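Local atomic coordinates of nickel-dependent hydrogenase large subunit (Allochromatium vinosum, PDB entry 3MYR), a protein that oxidises molecular hydrogen at a nickel-iron centre, as the large subunit of a membrane-bound [NiFe] hydrogenase heterodimer, and probably recycles hydrogen released by nitrogenase. Residues A129-E132 against L133-I137; N235-R238 against L239-R243; E544-R547 against T548-F552. All coordinates share one frame; numbering follows the deposited sequence.

Three short helical segments from distant parts of the large subunit each hold a local contact between residues three or four apart. Interaction 1 (129-137) lies on the short helix 127-137 and interaction 2 (235-243) opens the long helix 236-265; their centres are about 36 Å apart. I137 of interaction 1 packs on P259, D260 and A263 of that long helix. Interaction 3 (544-552) is buried, its centre about 40 Å from that of interaction 2 and about 28 Å from that of interaction 1. It lies nearest the catalytic metals: the side chain of I549 is about 12 Å from the nickel-iron centre. The side chain of R238 in interaction 2 is about 13 Å from a bound Fe3-S4 cluster.

Interaction 1. Residues A129-E132 against L133-I137; sequences ATSE and LAQSI
S131 and Q135, one helical turn apart, meet through backbone and side chain. The backbone N of Q135 bonds S131 O at 2.9 Å, and its CG rests 3.2 Å from the same S131 O. Because CG of Q135 stands beside its own backbone N (chi1 -73°) and the chain then runs extended, the side-chain amide is carried back alongside S131, with OE1 3.3 Å from S131 OG. S131 OG bonds S143 O and Q135 OE1 bonds S143 OG, tying this turn of helix 127-137 to the residues just ahead of helix 145-160.

The tight side is formed by T130, S131 and A134. A134 N reaches T130 O at 2.9 Å in a nearly straight bond (170°), and the methyl of A134 sits 3.5 Å from T130 O. F148 covers all three side chains, while L185 and M186 of helix 181-201 close over T130 and A134. T130 OG1 bonds D126 O.

The other side is looser and faces solvent. E132 bends at chi2 and sends its carboxylate away from the following turn, and the bond from S136 N to E132 O is weak. S136 OG folds back onto L133 O at 2.7 Å, an oxygen that also accepts S136 N. The buried hydroxyls of T130 and S131 thus find partners within the protein, whereas E132 directs its charge outward, as befits an amphipathic helix.

Interaction 2. Residues N235-R238 against L239-R243; sequences NAKR and LAEVR
E241 receives K237 and R238 on a single oxygen, OE2, from opposite faces of its carboxylate plane. R238 NH1 comes in on the syn side, 17° out of that plane, at 2.8 Å from E241 OE2. The guanidinium offers its edge, and the two flat groups are turned 36° apart. K237 NZ instead stands above the carboxylate, 2.9 Å from E241 OE2. K237 starts with CG anti to its backbone N (chi1 -173°) and bends at chi2, bringing NZ round to E241, while R238 curls through bends at chi2 and chi3. Together the three form a salt-bridge network of i to i+4 and i to i+3 pairs on the first turns of helix 236-265, whose N-cap position is held by N235. Here L239 N bonds N235 O at 2.9 Å, and CG of L239 lies 3.2 Å from N235 O. On the inner side V242 sets CG2 3.2 Å from R238 O and packs on F204, I207 and F208 of helix 203-209 and on Y448 of helix 426-456. The network reaches beyond this chain through R238 NH2, which makes a salt bridge to E242 and a hydrogen bond to the T237 carbonyl, both of the small subunit HydA.

Interaction 3. Residues E544-R547 against T548-F552; sequences EILR and TIHSF
H550 lies alongside L546, the two side chains pointing the same way from successive turns of helix 543-551. CB of H550 sits 3.2 Å from L546 O, the oxygen that also takes H550 N at 2.8 Å. With CG beside its own backbone N (chi1 -73°), the ring is carried back alongside L546, and CG too lies 3.2 Å from L546 O. ND1 passes close to that oxygen at a poor angle and bonds D115 OD1 instead. CD2 stands farther off, 4.2 Å from L546 O. CE1 touches L546 CB at 3.7 Å, and NE2 at the far end bonds T11 O. Replacing H550 by a leucine would probably leave D115 OD1 and T11 O without their ring partner.

I545 CG2 meets I549 CG1 at 4.0 Å, and I549 packs against Y526 and L530. S551 OG donates to T548 O at 2.6 Å, in the carbonyl plane on a lone pair, and also pairs with R429. This buried helix lies a few residues before C555, a predicted nickel ligand. With both ring nitrogens engaged, the imidazole is held against rotation; T11 O can only accept, which requires a proton on NE2, and an ionised D115 would probably favour one on ND1 as well.

Interaction 1. Residues A129-E132 against L133-I137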
loop_
_atom_site.group_PDB
_atom_site.type_symbol
_atom_site.label_atom_id
_atom_site.label_comp_id
_atom_site.label_asym_id
_atom_site.label_seq_id
_atom_site.Cartn_x
_atom_site.Cartn_y
_atom_site.Cartn_z
ATOM N N ALA B 129 -11.964 9.031 -33.585
ATOM C CA ALA B 129 -11.300 7.738 -33.694
ATOM C C ALA B 129 -11.079 7.148 -32.297
ATOM O O ALA B 129 -11.133 5.909 -32.099
ATOM C CB ALA B 129 -9.943 7.875 -34.487
ATOM N N THR B 130 -10.842 7.994 -31.298
ATOM C CA THR B 130 -10.592 7.484 -29.950
ATOM C C THR B 130 -11.890 6.833 -29.419
ATOM O O THR B 130 -11.857 5.767 -28.810
ATOM C CB THR B 130 -10.191 8.603 -28.976
ATOM O OG1 THR B 130 -9.027 9.254 -29.484
ATOM C CG2 THR B 130 -9.875 8.070 -27.596
ATOM N N SER B 131 -13.018 7.469 -29.738
ATOM C CA SER B 131 -14.326 6.942 -29.391
ATOM C C SER B 131 -14.600 5.612 -30.112
ATOM O O SER B 131 -15.019 4.658 -29.468
ATOM C CB SER B 131 -15.395 7.974 -29.759
ATOM O OG SER B 131 -16.676 7.420 -29.637
ATOM N N GLU B 132 -14.319 5.532 -31.428
ATOM C CA GLU B 132 -14.486 4.245 -32.155
ATOM C C GLU B 132 -13.659 3.119 -31.532
ATOM O O GLU B 132 -14.147 1.999 -31.399
ATOM C CB GLU B 132 -14.176 4.370 -33.676
ATOM C CG GLU B 132 -15.033 5.379 -34.368
ATOM C CD GLU B 132 -16.488 4.910 -34.613
ATOM O OE1 GLU B 132 -17.262 5.659 -35.260
ATOM O OE2 GLU B 132 -16.812 3.752 -34.246
ATOM N N LEU B 133 -12.407 3.405 -31.165
ATOM C CA LEU B 133 -11.575 2.407 -30.603
ATOM C C LEU B 133 -12.134 1.990 -29.249
ATOM O O LEU B 133 -12.274 0.780 -28.973
ATOM C CB LEU B 133 -10.216 3.015 -30.347
ATOM C CG LEU B 133 -8.963 2.163 -30.190
ATOM C CD1 LEU B 133 -7.936 2.616 -29.160
ATOM C CD2 LEU B 133 -8.946 0.534 -30.630
ATOM N N ALA B 134 -12.422 2.970 -28.384
ATOM C CA ALA B 134 -12.962 2.602 -27.043
ATOM C C ALA B 134 -14.180 1.750 -27.191
ATOM O O ALA B 134 -14.372 0.791 -26.438
ATOM C CB ALA B 134 -13.321 3.811 -26.285
ATOM N N GLN B 135 -15.022 2.080 -28.173
ATOM C CA GLN B 135 -16.279 1.388 -28.327
ATOM C C GLN B 135 -16.086 0.012 -28.980
ATOM O O GLN B 135 -16.926 -0.853 -28.799
ATOM C CB GLN B 135 -17.260 2.266 -29.136
ATOM C CG GLN B 135 -17.753 3.438 -28.239
ATOM C CD GLN B 135 -18.655 4.485 -28.990
ATOM O OE1 GLN B 135 -19.070 5.497 -28.411
ATOM N NE2 GLN B 135 -18.974 4.204 -30.249
ATOM N N SER B 136 -14.969 -0.195 -29.713
ATOM C CA SER B 136 -14.763 -1.487 -30.386
ATOM C C SER B 136 -14.279 -2.479 -29.316
ATOM O O SER B 136 -14.338 -3.695 -29.528
ATOM C CB SER B 136 -13.688 -1.391 -31.471
ATOM O OG SER B 136 -12.426 -1.240 -30.816
ATOM N N ILE B 137 -13.833 -1.968 -28.171
ATOM C CA ILE B 137 -13.402 -2.905 -27.131
ATOM C C ILE B 137 -14.292 -3.081 -25.917
ATOM O O ILE B 137 -14.069 -3.973 -25.166
ATOM C CB ILE B 137 -11.900 -2.726 -26.647
ATOM C CG1 ILE B 137 -11.706 -1.474 -25.851
ATOM C CG2 ILE B 137 -10.926 -2.735 -27.803
ATOM C CD1 ILE B 137 -10.390 -1.466 -25.129
#

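Interaction 2. Residues N235-R238 against L239-R243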
loop_
_atom_site.group_PDB
_atom_site.type_symbol
_atom_site.label_atom_id
_atom_site.label_comp_id
_atom_site.label_asym_id
_atom_site.label_seq_id
_atom_site.Cartn_x
_atom_site.Cartn_y
_atom_site.Cartn_z
ATOM N N ASN B 235 -26.970 -3.005 9.268
ATOM C CA ASN B 235 -28.405 -3.269 9.183
ATOM C C ASN B 235 -28.761 -3.263 7.667
ATOM O O ASN B 235 -27.833 -3.272 6.798
ATOM C CB ASN B 235 -29.213 -2.237 9.992
ATOM C CG ASN B 235 -28.905 -0.793 9.590
ATOM O OD1 ASN B 235 -28.988 0.142 10.402
ATOM N ND2 ASN B 235 -28.496 -0.620 8.362
ATOM N N ALA B 236 -30.044 -3.323 7.315
ATOM C CA ALA B 236 -30.420 -3.452 5.882
ATOM C C ALA B 236 -29.937 -2.266 5.039
ATOM O O ALA B 236 -29.485 -2.440 3.907
ATOM C CB ALA B 236 -31.944 -3.606 5.731
ATOM N N LYS B 237 -30.037 -1.069 5.612
ATOM C CA LYS B 237 -29.548 0.143 4.983
ATOM C C LYS B 237 -28.068 0.070 4.707
ATOM O O LYS B 237 -27.631 0.284 3.560
ATOM C CB LYS B 237 -29.857 1.344 5.863
ATOM C CG LYS B 237 -29.523 2.681 5.164
ATOM C CD LYS B 237 -28.105 3.166 5.528
ATOM C CE LYS B 237 -27.774 4.656 5.145
ATOM N NZ LYS B 237 -26.310 4.940 5.518
ATOM N N ARG B 238 -27.256 -0.261 5.702
ATOM C CA ARG B 238 -25.791 -0.369 5.414
ATOM C C ARG B 238 -25.483 -1.502 4.408
ATOM O O ARG B 238 -24.604 -1.385 3.530
ATOM C CB ARG B 238 -24.978 -0.578 6.683
ATOM C CG ARG B 238 -25.162 0.533 7.743
ATOM C CD ARG B 238 -24.607 1.787 7.097
ATOM N NE ARG B 238 -23.374 2.236 7.664
ATOM C CZ ARG B 238 -22.594 3.222 7.193
ATOM N NH1 ARG B 238 -22.802 3.869 6.039
ATOM N NH2 ARG B 238 -21.535 3.521 7.887
ATOM N N LEU B 239 -26.221 -2.600 4.521
ATOM C CA LEU B 239 -25.963 -3.708 3.621
ATOM C C LEU B 239 -26.338 -3.366 2.156
ATOM O O LEU B 239 -25.758 -3.935 1.215
ATOM C CB LEU B 239 -26.721 -4.967 4.105
ATOM C CG LEU B 239 -26.045 -5.508 5.393
ATOM C CD1 LEU B 239 -26.931 -6.437 6.228
ATOM C CD2 LEU B 239 -24.600 -6.068 5.237
ATOM N N ALA B 240 -27.339 -2.493 1.969
ATOM C CA ALA B 240 -27.739 -2.069 0.614
ATOM C C ALA B 240 -26.622 -1.255 0.002
ATOM O O ALA B 240 -26.367 -1.384 -1.165
ATOM C CB ALA B 240 -28.985 -1.221 0.653
ATOM N N GLU B 241 -25.990 -0.374 0.786
ATOM C CA GLU B 241 -24.829 0.393 0.255
ATOM C C GLU B 241 -23.674 -0.553 -0.143
ATOM O O GLU B 241 -23.033 -0.377 -1.156
ATOM C CB GLU B 241 -24.330 1.375 1.337
ATOM C CG GLU B 241 -25.421 2.378 1.815
ATOM C CD GLU B 241 -24.889 3.399 2.888
ATOM O OE1 GLU B 241 -24.581 4.548 2.507
ATOM O OE2 GLU B 241 -24.657 3.028 4.059
ATOM N N VAL B 242 -23.429 -1.585 0.653
ATOM C CA VAL B 242 -22.352 -2.505 0.345
ATOM C C VAL B 242 -22.668 -3.192 -0.996
ATOM O O VAL B 242 -21.789 -3.365 -1.859
ATOM C CB VAL B 242 -22.252 -3.538 1.424
ATOM C CG1 VAL B 242 -21.303 -4.735 0.996
ATOM C CG2 VAL B 242 -21.847 -2.886 2.765
ATOM N N ARG B 243 -23.936 -3.575 -1.183
ATOM C CA ARG B 243 -24.284 -4.235 -2.431
ATOM C C ARG B 243 -23.985 -3.367 -3.661
ATOM O O ARG B 243 -23.493 -3.840 -4.694
ATOM C CB ARG B 243 -25.768 -4.570 -2.444
ATOM C CG ARG B 243 -26.106 -5.200 -3.802
ATOM C CD ARG B 243 -27.629 -5.166 -4.054
ATOM N NE ARG B 243 -28.207 -6.365 -3.450
ATOM C CZ ARG B 243 -28.248 -7.561 -4.042
ATOM N NH1 ARG B 243 -27.748 -7.757 -5.272
ATOM N NH2 ARG B 243 -28.772 -8.583 -3.380
#

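Interaction 3. Residues E544-R547 against T548-F552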
loop_
_atom_site.group_PDB
_atom_site.type_symbol
_atom_site.label_atom_id
_atom_site.label_comp_id
_atom_site.label_asym_id
_atom_site.label_seq_id
_atom_site.Cartn_x
_atom_site.Cartn_y
_atom_site.Cartn_z
ATOM N N GLU B 544 12.756 0.785 -19.989
ATOM C CA GLU B 544 12.659 -0.664 -20.033
ATOM C C GLU B 544 12.827 -1.249 -18.651
ATOM O O GLU B 544 12.262 -2.277 -18.340
ATOM C CB GLU B 544 13.720 -1.271 -20.954
ATOM C CG GLU B 544 13.667 -0.779 -22.455
ATOM C CD GLU B 544 14.523 0.468 -22.746
ATOM O OE1 GLU B 544 14.910 0.671 -23.920
ATOM O OE2 GLU B 544 14.810 1.280 -21.835
ATOM N N ILE B 545 13.637 -0.618 -17.818
ATOM C CA ILE B 545 13.776 -1.061 -16.437
ATOM C C ILE B 545 12.432 -0.864 -15.703
ATOM O O ILE B 545 11.931 -1.785 -15.035
ATOM C CB ILE B 545 14.933 -0.308 -15.752
ATOM C CG1 ILE B 545 16.261 -0.920 -16.203
ATOM C CG2 ILE B 545 14.797 -0.391 -14.194
ATOM C CD1 ILE B 545 17.544 -0.132 -15.646
ATOM N N LEU B 546 11.838 0.317 -15.882
ATOM C CA LEU B 546 10.630 0.668 -15.187
ATOM C C LEU B 546 9.516 -0.298 -15.578
ATOM O O LEU B 546 8.755 -0.703 -14.743
ATOM C CB LEU B 546 10.221 2.119 -15.510
ATOM C CG LEU B 546 11.224 3.218 -15.081
ATOM C CD1 LEU B 546 10.637 4.601 -15.415
ATOM C CD2 LEU B 546 11.559 3.145 -13.623
ATOM N N ARG B 547 9.382 -0.613 -16.863
ATOM C CA ARG B 547 8.266 -1.487 -17.254
ATOM C C ARG B 547 8.280 -2.786 -16.470
ATOM O O ARG B 547 7.250 -3.218 -16.012
ATOM C CB ARG B 547 8.352 -1.821 -18.764
ATOM C CG ARG B 547 7.823 -0.750 -19.602
ATOM C CD ARG B 547 8.072 -0.996 -21.100
ATOM N NE ARG B 547 7.505 0.108 -21.826
ATOM C CZ ARG B 547 7.332 0.178 -23.137
ATOM N NH1 ARG B 547 7.778 -0.775 -23.946
ATOM N NH2 ARG B 547 6.753 1.251 -23.635
ATOM N N THR B 548 9.458 -3.400 -16.328
ATOM C CA THR B 548 9.601 -4.688 -15.670
ATOM C C THR B 548 9.545 -4.548 -14.155
ATOM O O THR B 548 8.755 -5.267 -13.475
ATOM C CB THR B 548 10.872 -5.405 -16.130
ATOM O OG1 THR B 548 10.679 -5.868 -17.470
ATOM C CG2 THR B 548 11.210 -6.664 -15.256
ATOM N N ILE B 549 10.238 -3.546 -13.628
ATOM C CA ILE B 549 10.184 -3.358 -12.154
ATOM C C ILE B 549 8.706 -3.066 -11.742
ATOM O O ILE B 549 8.196 -3.671 -10.827
ATOM C CB ILE B 549 11.203 -2.274 -11.661
ATOM C CG1 ILE B 549 12.677 -2.759 -11.764
ATOM C CG2 ILE B 549 10.927 -1.810 -10.224
ATOM C CD1 ILE B 549 12.993 -4.088 -11.132
ATOM N N HIS B 550 8.017 -2.182 -12.465
ATOM C CA HIS B 550 6.638 -1.810 -12.090
ATOM C C HIS B 550 5.713 -3.019 -12.239
ATOM O O HIS B 550 4.729 -3.147 -11.511
ATOM C CB HIS B 550 6.113 -0.672 -12.960
ATOM C CG HIS B 550 6.723 0.659 -12.652
ATOM N ND1 HIS B 550 6.983 1.604 -13.627
ATOM C CD2 HIS B 550 7.061 1.235 -11.470
ATOM C CE1 HIS B 550 7.459 2.698 -13.054
ATOM N NE2 HIS B 550 7.519 2.499 -11.749
ATOM N N SER B 551 6.038 -3.949 -13.143
ATOM C CA SER B 551 5.149 -5.108 -13.296
ATOM C C SER B 551 5.080 -5.951 -12.022
ATOM O O SER B 551 4.141 -6.709 -11.879
ATOM C CB SER B 551 5.548 -6.012 -14.486
ATOM O OG SER B 551 6.781 -6.721 -14.245
ATOM N N PHE B 552 6.102 -5.901 -11.164
ATOM C CA PHE B 552 6.039 -6.578 -9.838
ATOM C C PHE B 552 5.252 -5.801 -8.781
ATOM O O PHE B 552 5.058 -6.308 -7.670
ATOM C CB PHE B 552 7.476 -6.842 -9.263
ATOM C CG PHE B 552 8.232 -7.919 -9.974
ATOM C CD1 PHE B 552 8.149 -9.232 -9.539
ATOM C CD2 PHE B 552 9.129 -7.604 -11.015
ATOM C CE1 PHE B 552 8.880 -10.260 -10.133
ATOM C CE2 PHE B 552 9.869 -8.630 -11.645
ATOM C CZ PHE B 552 9.763 -9.944 -11.212
#